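Local structure of glycerol-3-phosphate dehydrogenase [NAD(+)] (Dunaliella salina, 6IUY) at residues A[39-44]-A[183-188]; A[309-312]-A[316-319]; A[462-467]-A[517-522]. The protein probably interconverts dihydroxyacetone phosphate and sn-glycerol 3-phosphate with NAD, and joins this dehydrogenase to a phosphatase-type domain so that dihydroxyacetone phosphate can be turned directly into glycerol. All blocks are in the same frame, centred on the assembly; numbering follows the deposited sequence.

Contact 1 of 3, residues A[39-44]-A[183-188]; sequences CFDVDR and HFKSRA. With MG (magnesium ion), chain F.
Lys185 and Asp41 make this contact by themselves, a salt bridge between the first turn of helix 184-195 and the end of strand 37-40. The backbones stay well apart, with Asp41 CA and Lys185 CA 9.1 Å from each other, so the lysine has to span the gap. Its chain is extended beyond CG and brings the ammonium to one oxygen of the carboxylate. The modelled separation of Lys185 NZ and Asp41 OD1, 2.4 Å, is very short and its exact value is doubtful; in the model the ammonium faces this oxygen, with Lys185 NZ 4.1 Å from Asp41 OD2. That second oxygen belongs to the metal, with Asp41 OD2 2.1 Å from the magnesium ion. The carboxylate therefore divides its work, and its rotation is fixed from two directions. With CG anti to the backbone N (chi1 174°), Asp41 extends into the space between cation and helix. Asp43 serves the same ion through its backbone, its O being 2.1 Å from magnesium, and Asp206 supplies a further ligand. Lys185 NZ has a second salt-bridge partner in Asp210, so that the ammonium lies between two carboxylates. Two aspartates in a DxDx(T/V) sequence at the C-terminal end of a central parallel strand, a lysine from the helix that precedes strand 201-205 and a magnesium ion are consistent with the phosphatase site of the haloacid dehalogenase fold.

Contact 2 of 3, residues A[309-312]-A[316-319]; sequences IEYI and HENP
Helix 307-315 stops where His316 takes up left-handed backbone angles (59°/49°), its N still bonded to Ile312 O at 2.7 Å through a bent N-H. The same carbonyl accepts a second bond, from a water that is also hydrogen-bonded to His316 ND1 in the plane of the imidazole ring, so backbone and side chain of the residue that ends the helix are tied to one oxygen. Beyond the turn the chain swings across the end of the helix, and Tyr311 meets it on several sides. Its ring, sent out with CG anti to the backbone N (chi1 -178°), carries Pro319 over one face, a CH-pi contact with Pro319 CG 3.8 Å from the Tyr311 ring centroid. At the ring edge lies Glu317 O, 3.4 Å from Tyr311 CD2. The phenol donates to Glu317, with Tyr311 OH 2.9 Å from Glu317 OE1 and the oxygen met from above the carboxylate plane. Gly324 N holds the other oxygen, OE2. Ile312 lies against the Glu317 carbonyl, its CG1 3.3 Å from Glu317 O. This left-handed C-terminal turn lies within the beta-alpha-beta crossover from strand 293-297 to strand 331-334 of the Rossmann-type, NAD-binding part of the dehydrogenase.

Contact 3 of 3, residues A[462-467]-A[517-522]; sequences TLKNIV and VADLIA. With 13P (1,3-dihydroxyacetonephosphate), chain D.
The dihydroxyacetone phosphate pocket of the dehydrogenase is lined here by Lys464 and Asn465 of helix 454-477, which packs on helix 514-526 in the helical C-terminal part through the buried residues Lys464, Val467, Asp519 and Leu520. Segments 462-467 and 517-522 run in roughly the same direction, their axes 34° apart and 9.1 Å at closest approach. The first is kinked: Ile466 N turns to Leu463 O, three residues back, and Lys464 and Asn465 stand beside the ligand at this point. Lys464 bends at chi2 (-74°), laying its CG against the partner backbone, 3.7 Å from Leu520 CA, before its outer part crosses Asp519 at about a right angle. In the model the carboxylate lies nearest the last methylene, Asp519 OD1 being 3.0 Å from Lys464 CE. The charged ends are linked by a long salt bridge at most, and since NZ is modelled too close to the ligand, its bonds to the substrate oxygens and to Asn465 OD1 are doubtful in detail. Asp519 has a firmer partner for OD2 in Lys380, which also binds the ligand; Asp519 is thus a second-shell residue between two lysines gathered at the substrate. Asn465 comes alongside the same molecule, its ND2 3.5 Å from the ligand C3. On the far face of helix 517-522, Ile521 packs against Tyr525 of the second subunit. On the side of the interface away from the ligand, Leu520 CD1 lies across the Val467 side chain, just 3.3 Å from both Val467 CB and Val467 CG1, tighter than ordinary van der Waals contact.

In the fold
The three contacts follow one another along the chain and divide between the two halves of a di-domain enzyme. Contact 1, at the magnesium site, stands apart: its centre is about 53 Å from that of contact 2 and about 52 Å from that of contact 3, across the middle of the chain. Even the nearest atoms are about 37 Å and 40 Å away, respectively. Contacts 2 and 3 both lie in the dehydrogenase, their centres about 31 Å apart, with NAD between them. Contact 2 only borders the cofactor, the side chain of Asn318 coming to about 5 Å from it, whereas contact 3 holds Lys464 and Asn465 of the substrate pocket, with the Lys464 side chain about 6 Å from NAD.

Contact 1 of 3, residues A[39-44]-A[183-188]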
ATOM      1  N   CYS A  39      34.150  21.751  -4.637  1.00 51.34           N
ATOM      2  CA  CYS A  39      34.287  22.957  -3.814  1.00 50.71           C
ATOM      3  C   CYS A  39      35.162  24.021  -4.488  1.00 54.20           C
ATOM      4  O   CYS A  39      36.297  23.747  -4.893  1.00 50.35           O
ATOM      5  CB  CYS A  39      34.856  22.595  -2.447  1.00 45.33           C
ATOM      6  SG  CYS A  39      33.936  21.288  -1.616  1.00 54.25           S
ATOM      7  N   PHE A  40      34.635  25.236  -4.612  1.00 50.74           N
ATOM      8  CA  PHE A  40      35.375  26.289  -5.291  1.00 53.64           C
ATOM      9  C   PHE A  40      35.890  27.323  -4.296  1.00 56.39           C
ATOM     10  O   PHE A  40      35.139  27.800  -3.435  1.00 52.90           O
ATOM     11  CB  PHE A  40      34.510  26.989  -6.344  1.00 52.72           C
ATOM     12  CG  PHE A  40      34.292  26.188  -7.597  1.00 54.83           C
ATOM     13  CD1 PHE A  40      33.418  25.110  -7.607  1.00 51.93           C
ATOM     14  CD2 PHE A  40      34.927  26.537  -8.778  1.00 54.77           C
ATOM     15  CE1 PHE A  40      33.206  24.375  -8.765  1.00 55.26           C
ATOM     16  CE2 PHE A  40      34.723  25.810  -9.940  1.00 55.82           C
ATOM     17  CZ  PHE A  40      33.862  24.725  -9.937  1.00 59.43           C
ATOM     18  N   ASP A  41      37.163  27.677  -4.427  1.00 56.72           N
ATOM     19  CA  ASP A  41      37.689  28.840  -3.727  1.00 55.90           C
ATOM     20  C   ASP A  41      37.089  30.047  -4.411  1.00 57.41           C
ATOM     21  O   ASP A  41      36.798  29.981  -5.599  1.00 62.05           O
ATOM     22  CB  ASP A  41      39.217  28.881  -3.772  1.00 60.70           C
ATOM     23  CG  ASP A  41      39.793  30.161  -3.171  1.00 62.62           C
ATOM     24  OD1 ASP A  41      39.512  30.472  -1.988  1.00 62.12           O
ATOM     25  OD2 ASP A  41      40.513  30.863  -3.902  1.00 62.85           O
ATOM     26  N   VAL A  42      36.875  31.135  -3.674  1.00 57.68           N
ATOM     27  CA  VAL A  42      36.332  32.357  -4.259  1.00 56.87           C
ATOM     28  C   VAL A  42      37.406  33.186  -4.961  1.00 62.37           C
ATOM     29  O   VAL A  42      37.401  33.338  -6.193  1.00 58.61           O
ATOM     30  CB  VAL A  42      35.657  33.231  -3.189  1.00 56.50           C
ATOM     31  CG1 VAL A  42      35.342  34.605  -3.743  1.00 56.45           C
ATOM     32  CG2 VAL A  42      34.393  32.563  -2.690  1.00 59.17           C
ATOM     33  N   ASP A  43      38.341  33.699  -4.162  1.00 64.48           N
ATOM     34  CA  ASP A  43      39.374  34.623  -4.629  1.00 62.82           C
ATOM     35  C   ASP A  43      40.322  34.058  -5.691  1.00 60.80           C
ATOM     36  O   ASP A  43      41.175  33.211  -5.410  1.00 60.98           O
ATOM     37  CB  ASP A  43      40.181  35.120  -3.430  1.00 69.12           C
ATOM     38  CG  ASP A  43      39.336  35.935  -2.469  1.00 67.95           C
ATOM     39  OD1 ASP A  43      38.948  35.403  -1.404  1.00 73.14           O
ATOM     40  OD2 ASP A  43      39.040  37.100  -2.798  1.00 65.64           O
ATOM     41  N   ARG A  44      40.141  34.565  -6.911  1.00 60.87           N
ATOM     42  CA  ARG A  44      40.956  34.268  -8.097  1.00 67.94           C
ATOM     43  C   ARG A  44      40.714  32.886  -8.711  1.00 67.42           C
ATOM     44  O   ARG A  44      41.453  32.469  -9.611  1.00 62.95           O
ATOM     45  CB  ARG A  44      42.445  34.445  -7.786  1.00 65.42           C
ATOM     46  CG  ARG A  44      42.863  35.904  -7.669  1.00 67.44           C
ATOM     47  CD  ARG A  44      44.365  36.022  -7.427  1.00 79.18           C
ATOM     48  NE  ARG A  44      44.719  37.199  -6.635  1.00 77.98           N
ATOM     49  CZ  ARG A  44      44.554  37.283  -5.318  1.00 81.20           C
ATOM     50  NH1 ARG A  44      44.031  36.264  -4.644  1.00 76.41           N
ATOM     51  NH2 ARG A  44      44.906  38.389  -4.673  1.00 85.77           N
ATOM     52  N   HIS A 183      44.248  25.157   9.073  1.00 78.48           N
ATOM     53  CA  HIS A 183      43.610  24.154   8.219  1.00 70.23           C
ATOM     54  C   HIS A 183      42.122  24.430   7.983  1.00 68.86           C
ATOM     55  O   HIS A 183      41.280  23.581   8.290  1.00 68.34           O
ATOM     56  CB  HIS A 183      43.757  22.765   8.843  1.00 73.43           C
ATOM     57  CG  HIS A 183      45.144  22.442   9.294  1.00 78.98           C
ATOM     58  ND1 HIS A 183      46.097  21.906   8.448  1.00 79.31           N
ATOM     59  CD2 HIS A 183      45.744  22.560  10.501  1.00 79.70           C
ATOM     60  CE1 HIS A 183      47.218  21.718   9.113  1.00 81.87           C
ATOM     61  NE2 HIS A 183      47.031  22.108  10.366  1.00 85.08           N
ATOM     62  N   PHE A 184      41.791  25.600   7.447  1.00 62.43           N
ATOM     63  CA  PHE A 184      40.392  26.006   7.364  1.00 60.07           C
ATOM     64  C   PHE A 184      39.607  25.205   6.324  1.00 61.76           C
ATOM     65  O   PHE A 184      38.457  24.818   6.556  1.00 57.35           O
ATOM     66  CB  PHE A 184      40.286  27.499   7.043  1.00 59.54           C
ATOM     67  CG  PHE A 184      38.866  28.001   6.935  1.00 58.61           C
ATOM     68  CD1 PHE A 184      38.144  28.331   8.068  1.00 63.28           C
ATOM     69  CD2 PHE A 184      38.259  28.153   5.701  1.00 59.49           C
ATOM     70  CE1 PHE A 184      36.838  28.799   7.974  1.00 64.66           C
ATOM     71  CE2 PHE A 184      36.956  28.617   5.601  1.00 60.87           C
ATOM     72  CZ  PHE A 184      36.246  28.940   6.739  1.00 62.00           C
ATOM     73  N   LYS A 185      40.235  24.956   5.179  1.00 59.96           N
ATOM     74  CA  LYS A 185      39.527  24.396   4.042  1.00 57.61           C
ATOM     75  C   LYS A 185      39.463  22.874   4.105  1.00 57.99           C
ATOM     76  O   LYS A 185      38.460  22.273   3.715  1.00 57.48           O
ATOM     77  CB  LYS A 185      40.171  24.878   2.738  1.00 55.77           C
ATOM     78  CG  LYS A 185      39.923  26.370   2.506  1.00 55.44           C
ATOM     79  CD  LYS A 185      40.345  26.856   1.141  1.00 53.83           C
ATOM     80  CE  LYS A 185      39.968  28.312   0.999  1.00 54.68           C
ATOM     81  NZ  LYS A 185      40.188  28.871  -0.360  1.00 54.38           N
ATOM     82  N   SER A 186      40.518  22.244   4.604  1.00 56.02           N
ATOM     83  CA  SER A 186      40.485  20.805   4.786  1.00 54.34           C
ATOM     84  C   SER A 186      39.452  20.462   5.854  1.00 56.47           C
ATOM     85  O   SER A 186      38.745  19.467   5.737  1.00 58.86           O
ATOM     86  CB  SER A 186      41.864  20.251   5.163  1.00 56.83           C
ATOM     87  OG  SER A 186      42.156  20.429   6.541  1.00 63.16           O
ATOM     88  N   ARG A 187      39.348  21.298   6.885  1.00 58.50           N
ATOM     89  CA  ARG A 187      38.367  21.067   7.952  1.00 62.02           C
ATOM     90  C   ARG A 187      36.934  21.270   7.452  1.00 54.89           C
ATOM     91  O   ARG A 187      36.042  20.487   7.784  1.00 58.05           O
ATOM     92  CB  ARG A 187      38.653  21.972   9.161  1.00 55.24           C
ATOM     93  CG  ARG A 187      39.836  21.483   9.997  1.00 67.99           C
ATOM     94  CD  ARG A 187      40.148  22.358  11.220  1.00 73.94           C
ATOM     95  NE  ARG A 187      41.346  21.874  11.916  1.00 83.19           N
ATOM     96  CZ  ARG A 187      41.740  22.265  13.128  1.00 85.05           C
ATOM     97  NH1 ARG A 187      41.031  23.160  13.811  1.00 80.07           N
ATOM     98  NH2 ARG A 187      42.847  21.755  13.663  1.00 75.01           N
ATOM     99  N   ALA A 188      36.721  22.308   6.653  1.00 46.52           N
ATOM    100  CA  ALA A 188      35.427  22.528   6.019  1.00 51.40           C
ATOM    101  C   ALA A 188      35.041  21.356   5.120  1.00 54.29           C
ATOM    102  O   ALA A 188      33.867  21.030   5.003  1.00 51.14           O
ATOM    103  CB  ALA A 188      35.433  23.813   5.216  1.00 49.36           C
TER
HETATM  104 MG    MG F 704      42.228  32.150  -3.935  1.00 59.38          MG

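Contact 2 of 3, residues A[309-312]-A[316-319]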
ATOM      1  N   ILE A 309      13.593  -0.375 -39.783  1.00 44.45           N
ATOM      2  CA  ILE A 309      14.642   0.479 -39.237  1.00 42.08           C
ATOM      3  C   ILE A 309      14.700   1.764 -40.048  1.00 42.76           C
ATOM      4  O   ILE A 309      14.703   2.860 -39.480  1.00 42.98           O
ATOM      5  CB  ILE A 309      15.997  -0.254 -39.247  1.00 45.81           C
ATOM      6  CG1 ILE A 309      16.024  -1.328 -38.157  1.00 45.06           C
ATOM      7  CG2 ILE A 309      17.149   0.711 -39.070  1.00 47.54           C
ATOM      8  CD1 ILE A 309      15.209  -2.591 -38.485  1.00 48.49           C
ATOM      9  N   GLU A 310      14.682   1.630 -41.376  1.00 42.14           N
ATOM     10  CA  GLU A 310      14.774   2.782 -42.280  1.00 43.21           C
ATOM     11  C   GLU A 310      13.547   3.675 -42.190  1.00 39.32           C
ATOM     12  O   GLU A 310      13.625   4.890 -42.368  1.00 41.56           O
ATOM     13  CB  GLU A 310      14.975   2.307 -43.725  1.00 45.37           C
ATOM     14  CG  GLU A 310      16.227   1.414 -43.909  1.00 52.72           C
ATOM     15  CD  GLU A 310      16.377   0.831 -45.325  1.00 56.92           C
ATOM     16  OE1 GLU A 310      15.570   1.166 -46.209  1.00 57.80           O
ATOM     17  OE2 GLU A 310      17.311   0.033 -45.549  1.00 61.74           O
ATOM     18  N   TYR A 311      12.400   3.077 -41.905  1.00 43.96           N
ATOM     19  CA  TYR A 311      11.180   3.865 -41.770  1.00 39.34           C
ATOM     20  C   TYR A 311      11.299   4.681 -40.476  1.00 39.40           C
ATOM     21  O   TYR A 311      11.006   5.879 -40.443  1.00 40.91           O
ATOM     22  CB  TYR A 311       9.940   2.953 -41.771  1.00 44.16           C
ATOM     23  CG  TYR A 311       8.621   3.709 -41.670  1.00 45.21           C
ATOM     24  CD1 TYR A 311       7.827   3.942 -42.801  1.00 47.44           C
ATOM     25  CD2 TYR A 311       8.180   4.198 -40.453  1.00 37.88           C
ATOM     26  CE1 TYR A 311       6.630   4.634 -42.704  1.00 46.37           C
ATOM     27  CE2 TYR A 311       6.996   4.883 -40.348  1.00 43.73           C
ATOM     28  CZ  TYR A 311       6.223   5.107 -41.468  1.00 47.97           C
ATOM     29  OH  TYR A 311       5.036   5.796 -41.321  1.00 51.98           O
ATOM     30  N   ILE A 312      11.780   4.035 -39.418  1.00 40.29           N
ATOM     31  CA  ILE A 312      11.898   4.713 -38.129  1.00 37.93           C
ATOM     32  C   ILE A 312      12.831   5.903 -38.226  1.00 43.26           C
ATOM     33  O   ILE A 312      12.500   6.979 -37.741  1.00 41.15           O
ATOM     34  CB  ILE A 312      12.380   3.760 -37.040  1.00 42.02           C
ATOM     35  CG1 ILE A 312      11.284   2.722 -36.756  1.00 39.55           C
ATOM     36  CG2 ILE A 312      12.722   4.525 -35.777  1.00 35.19           C
ATOM     37  CD1 ILE A 312      11.753   1.528 -35.985  1.00 36.92           C
ATOM     38  N   HIS A 316      10.602   8.809 -38.022  1.00 43.14           N
ATOM     39  CA  HIS A 316      10.561   8.960 -36.568  1.00 45.54           C
ATOM     40  C   HIS A 316       9.271   8.393 -35.987  1.00 45.32           C
ATOM     41  O   HIS A 316       8.577   9.046 -35.207  1.00 44.88           O
ATOM     42  CB  HIS A 316      10.719  10.431 -36.199  1.00 47.45           C
ATOM     43  CG  HIS A 316      11.826  11.102 -36.942  1.00 45.48           C
ATOM     44  ND1 HIS A 316      13.108  10.591 -36.975  1.00 48.24           N
ATOM     45  CD2 HIS A 316      11.841  12.207 -37.717  1.00 44.95           C
ATOM     46  CE1 HIS A 316      13.866  11.366 -37.728  1.00 50.70           C
ATOM     47  NE2 HIS A 316      13.121  12.352 -38.194  1.00 51.76           N
ATOM     48  N   GLU A 317       8.956   7.171 -36.396  1.00 42.26           N
ATOM     49  CA  GLU A 317       7.729   6.510 -35.987  1.00 37.54           C
ATOM     50  C   GLU A 317       7.969   5.020 -36.104  1.00 37.45           C
ATOM     51  O   GLU A 317       8.563   4.545 -37.082  1.00 40.66           O
ATOM     52  CB  GLU A 317       6.537   6.943 -36.850  1.00 35.47           C
ATOM     53  CG  GLU A 317       5.226   6.299 -36.436  1.00 42.07           C
ATOM     54  CD  GLU A 317       4.198   6.220 -37.544  1.00 44.03           C
ATOM     55  OE1 GLU A 317       4.459   6.721 -38.655  1.00 50.73           O
ATOM     56  OE2 GLU A 317       3.115   5.629 -37.300  1.00 44.44           O
ATOM     57  N   ASN A 318       7.595   4.278 -35.079  1.00 35.69           N
ATOM     58  CA  ASN A 318       7.509   2.839 -35.224  1.00 35.24           C
ATOM     59  C   ASN A 318       6.075   2.541 -35.645  1.00 40.60           C
ATOM     60  O   ASN A 318       5.161   2.613 -34.825  1.00 41.18           O
ATOM     61  CB  ASN A 318       7.873   2.132 -33.927  1.00 37.71           C
ATOM     62  CG  ASN A 318       8.074   0.661 -34.112  1.00 38.64           C
ATOM     63  OD1 ASN A 318       7.399   0.025 -34.923  1.00 37.97           O
ATOM     64  ND2 ASN A 318       9.005   0.100 -33.362  1.00 36.85           N
ATOM     65  N   PRO A 319       5.855   2.248 -36.941  1.00 42.60           N
ATOM     66  CA  PRO A 319       4.471   2.208 -37.416  1.00 35.54           C
ATOM     67  C   PRO A 319       3.810   0.887 -37.103  1.00 32.61           C
ATOM     68  O   PRO A 319       2.621   0.723 -37.329  1.00 39.72           O
ATOM     69  CB  PRO A 319       4.624   2.418 -38.919  1.00 39.21           C
ATOM     70  CG  PRO A 319       5.949   1.741 -39.234  1.00 38.64           C
ATOM     71  CD  PRO A 319       6.813   1.863 -37.993  1.00 40.50           C
TER
HETATM   72  O   HOH W   1      13.741   8.553 -35.451  1.00 53.48           O

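Contact 3 of 3, residues A[462-467]-A[517-522]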
ATOM      1  N   THR A 462       6.566  -7.407 -11.983  1.00 28.43           N
ATOM      2  CA  THR A 462       6.496  -8.721 -12.616  1.00 35.30           C
ATOM      3  C   THR A 462       5.294  -9.566 -12.186  1.00 36.12           C
ATOM      4  O   THR A 462       4.630 -10.131 -13.032  1.00 39.41           O
ATOM      5  CB  THR A 462       7.785  -9.536 -12.330  1.00 36.02           C
ATOM      6  OG1 THR A 462       8.869  -9.003 -13.103  1.00 39.26           O
ATOM      7  CG2 THR A 462       7.608 -10.990 -12.685  1.00 36.44           C
ATOM      8  N   LEU A 463       5.024  -9.669 -10.882  1.00 37.47           N
ATOM      9  CA  LEU A 463       3.947 -10.545 -10.389  1.00 39.43           C
ATOM     10  C   LEU A 463       2.551 -10.028 -10.737  1.00 38.62           C
ATOM     11  O   LEU A 463       1.600 -10.804 -10.885  1.00 39.54           O
ATOM     12  CB  LEU A 463       4.046 -10.731  -8.868  1.00 36.36           C
ATOM     13  CG  LEU A 463       5.183 -11.625  -8.383  1.00 43.47           C
ATOM     14  CD1 LEU A 463       5.125 -11.826  -6.870  1.00 45.78           C
ATOM     15  CD2 LEU A 463       5.155 -12.961  -9.107  1.00 41.69           C
ATOM     16  N   LYS A 464       2.419  -8.718 -10.874  1.00 34.43           N
ATOM     17  CA  LYS A 464       1.105  -8.135 -11.086  1.00 35.92           C
ATOM     18  C   LYS A 464       0.464  -8.562 -12.413  1.00 38.86           C
ATOM     19  O   LYS A 464      -0.762  -8.479 -12.564  1.00 33.19           O
ATOM     20  CB  LYS A 464       1.206  -6.610 -10.992  1.00 38.40           C
ATOM     21  CG  LYS A 464       0.747  -5.846 -12.193  1.00 44.53           C
ATOM     22  CD  LYS A 464       1.708  -5.915 -13.328  1.00 39.52           C
ATOM     23  CE  LYS A 464       1.315  -4.871 -14.340  1.00 41.97           C
ATOM     24  NZ  LYS A 464       1.790  -5.118 -15.719  1.00 37.65           N
ATOM     25  N   ASN A 465       1.280  -9.031 -13.361  1.00 35.27           N
ATOM     26  CA  ASN A 465       0.759  -9.509 -14.642  1.00 37.27           C
ATOM     27  C   ASN A 465       0.100 -10.853 -14.476  1.00 32.43           C
ATOM     28  O   ASN A 465      -0.753 -11.220 -15.265  1.00 34.80           O
ATOM     29  CB  ASN A 465       1.863  -9.620 -15.715  1.00 36.13           C
ATOM     30  CG  ASN A 465       2.183  -8.289 -16.358  1.00 37.86           C
ATOM     31  OD1 ASN A 465       1.310  -7.438 -16.509  1.00 34.20           O
ATOM     32  ND2 ASN A 465       3.449  -8.094 -16.728  1.00 37.89           N
ATOM     33  N   ILE A 466       0.510 -11.614 -13.471  1.00 29.71           N
ATOM     34  CA  ILE A 466      -0.239 -12.830 -13.147  1.00 36.28           C
ATOM     35  C   ILE A 466      -1.655 -12.447 -12.682  1.00 38.16           C
ATOM     36  O   ILE A 466      -2.639 -12.974 -13.189  1.00 39.77           O
ATOM     37  CB  ILE A 466       0.415 -13.668 -12.022  1.00 39.52           C
ATOM     38  CG1 ILE A 466       1.817 -14.138 -12.404  1.00 37.34           C
ATOM     39  CG2 ILE A 466      -0.496 -14.866 -11.644  1.00 35.02           C
ATOM     40  CD1 ILE A 466       2.508 -14.923 -11.275  1.00 35.58           C
ATOM     41  N   VAL A 467      -1.751 -11.531 -11.712  1.00 34.75           N
ATOM     42  CA  VAL A 467      -3.061 -11.092 -11.199  1.00 39.46           C
ATOM     43  C   VAL A 467      -3.921 -10.510 -12.314  1.00 40.10           C
ATOM     44  O   VAL A 467      -5.137 -10.674 -12.301  1.00 39.48           O
ATOM     45  CB  VAL A 467      -2.934 -10.017 -10.061  1.00 37.04           C
ATOM     46  CG1 VAL A 467      -4.296  -9.674  -9.501  1.00 35.65           C
ATOM     47  CG2 VAL A 467      -2.026 -10.508  -8.945  1.00 36.33           C
ATOM     48  N   VAL A 517       0.259  -1.110  -5.958  1.00 38.76           N
ATOM     49  CA  VAL A 517      -1.182  -1.108  -6.176  1.00 37.42           C
ATOM     50  C   VAL A 517      -1.580  -0.360  -7.447  1.00 35.87           C
ATOM     51  O   VAL A 517      -2.502  -0.771  -8.139  1.00 36.92           O
ATOM     52  CB  VAL A 517      -1.947  -0.489  -4.980  1.00 38.62           C
ATOM     53  CG1 VAL A 517      -3.428  -0.601  -5.214  1.00 38.87           C
ATOM     54  CG2 VAL A 517      -1.609  -1.223  -3.715  1.00 47.94           C
ATOM     55  N   ALA A 518      -0.903   0.738  -7.769  1.00 35.43           N
ATOM     56  CA  ALA A 518      -1.274   1.469  -8.972  1.00 37.32           C
ATOM     57  C   ALA A 518      -1.156   0.576 -10.230  1.00 39.75           C
ATOM     58  O   ALA A 518      -2.098   0.447 -11.013  1.00 44.37           O
ATOM     59  CB  ALA A 518      -0.421   2.726  -9.114  1.00 41.41           C
ATOM     60  N   ASP A 519      -0.011  -0.067 -10.402  1.00 41.75           N
ATOM     61  CA  ASP A 519       0.236  -0.902 -11.585  1.00 42.39           C
ATOM     62  C   ASP A 519      -0.766  -2.057 -11.673  1.00 38.26           C
ATOM     63  O   ASP A 519      -1.271  -2.377 -12.747  1.00 37.58           O
ATOM     64  CB  ASP A 519       1.672  -1.451 -11.553  1.00 32.83           C
ATOM     65  CG  ASP A 519       2.130  -2.003 -12.907  1.00 45.86           C
ATOM     66  OD1 ASP A 519       1.357  -1.905 -13.895  1.00 42.42           O
ATOM     67  OD2 ASP A 519       3.276  -2.529 -12.983  1.00 42.48           O
ATOM     68  N   LEU A 520      -1.023  -2.699 -10.539  1.00 38.75           N
ATOM     69  CA  LEU A 520      -1.898  -3.869 -10.507  1.00 39.52           C
ATOM     70  C   LEU A 520      -3.311  -3.519 -10.993  1.00 37.28           C
ATOM     71  O   LEU A 520      -3.979  -4.310 -11.686  1.00 38.01           O
ATOM     72  CB  LEU A 520      -1.930  -4.441  -9.088  1.00 36.53           C
ATOM     73  CG  LEU A 520      -2.939  -5.532  -8.765  1.00 36.80           C
ATOM     74  CD1 LEU A 520      -2.556  -6.827  -9.449  1.00 41.18           C
ATOM     75  CD2 LEU A 520      -3.026  -5.722  -7.272  1.00 39.43           C
ATOM     76  N   ILE A 521      -3.739  -2.308 -10.659  1.00 35.10           N
ATOM     77  CA  ILE A 521      -5.076  -1.820 -10.976  1.00 38.79           C
ATOM     78  C   ILE A 521      -5.201  -1.472 -12.461  1.00 39.45           C
ATOM     79  O   ILE A 521      -6.076  -1.999 -13.165  1.00 35.35           O
ATOM     80  CB  ILE A 521      -5.415  -0.583 -10.118  1.00 33.14           C
ATOM     81  CG1 ILE A 521      -5.577  -0.996  -8.651  1.00 37.01           C
ATOM     82  CG2 ILE A 521      -6.684   0.113 -10.619  1.00 32.94           C
ATOM     83  CD1 ILE A 521      -5.913   0.178  -7.701  1.00 39.02           C
ATOM     84  N   ALA A 522      -4.320  -0.589 -12.930  1.00 37.47           N
ATOM     85  CA  ALA A 522      -4.281  -0.207 -14.344  1.00 39.16           C
ATOM     86  C   ALA A 522      -4.181  -1.424 -15.231  1.00 35.48           C
ATOM     87  O   ALA A 522      -4.862  -1.504 -16.249  1.00 43.31           O
ATOM     88  CB  ALA A 522      -3.113   0.751 -14.623  1.00 33.01           C
TER
HETATM   89  P   13P D 702      -0.046  -5.515 -19.993  0.61 45.18           P
HETATM   90  O1P 13P D 702       0.161  -4.845 -18.656  0.86 48.23           O
HETATM   91  O2P 13P D 702      -0.542  -4.450 -20.928  0.88 38.29           O
HETATM   92  O3P 13P D 702      -1.065  -6.607 -19.803  0.33 40.72           O
HETATM   93  O1  13P D 702       1.248  -6.184 -20.651  0.26 42.05           O
HETATM   94  C1  13P D 702       2.463  -6.342 -19.956  1.00 39.52           C
HETATM   95  C2  13P D 702       2.763  -5.010 -19.354  1.00 40.87           C
HETATM   96  O2  13P D 702       2.404  -4.000 -19.922  0.10 41.08           O
HETATM   97  C3  13P D 702       3.495  -4.905 -18.045  1.00 45.16           C
HETATM   98  O3  13P D 702       2.912  -3.852 -17.292  0.26 40.68           O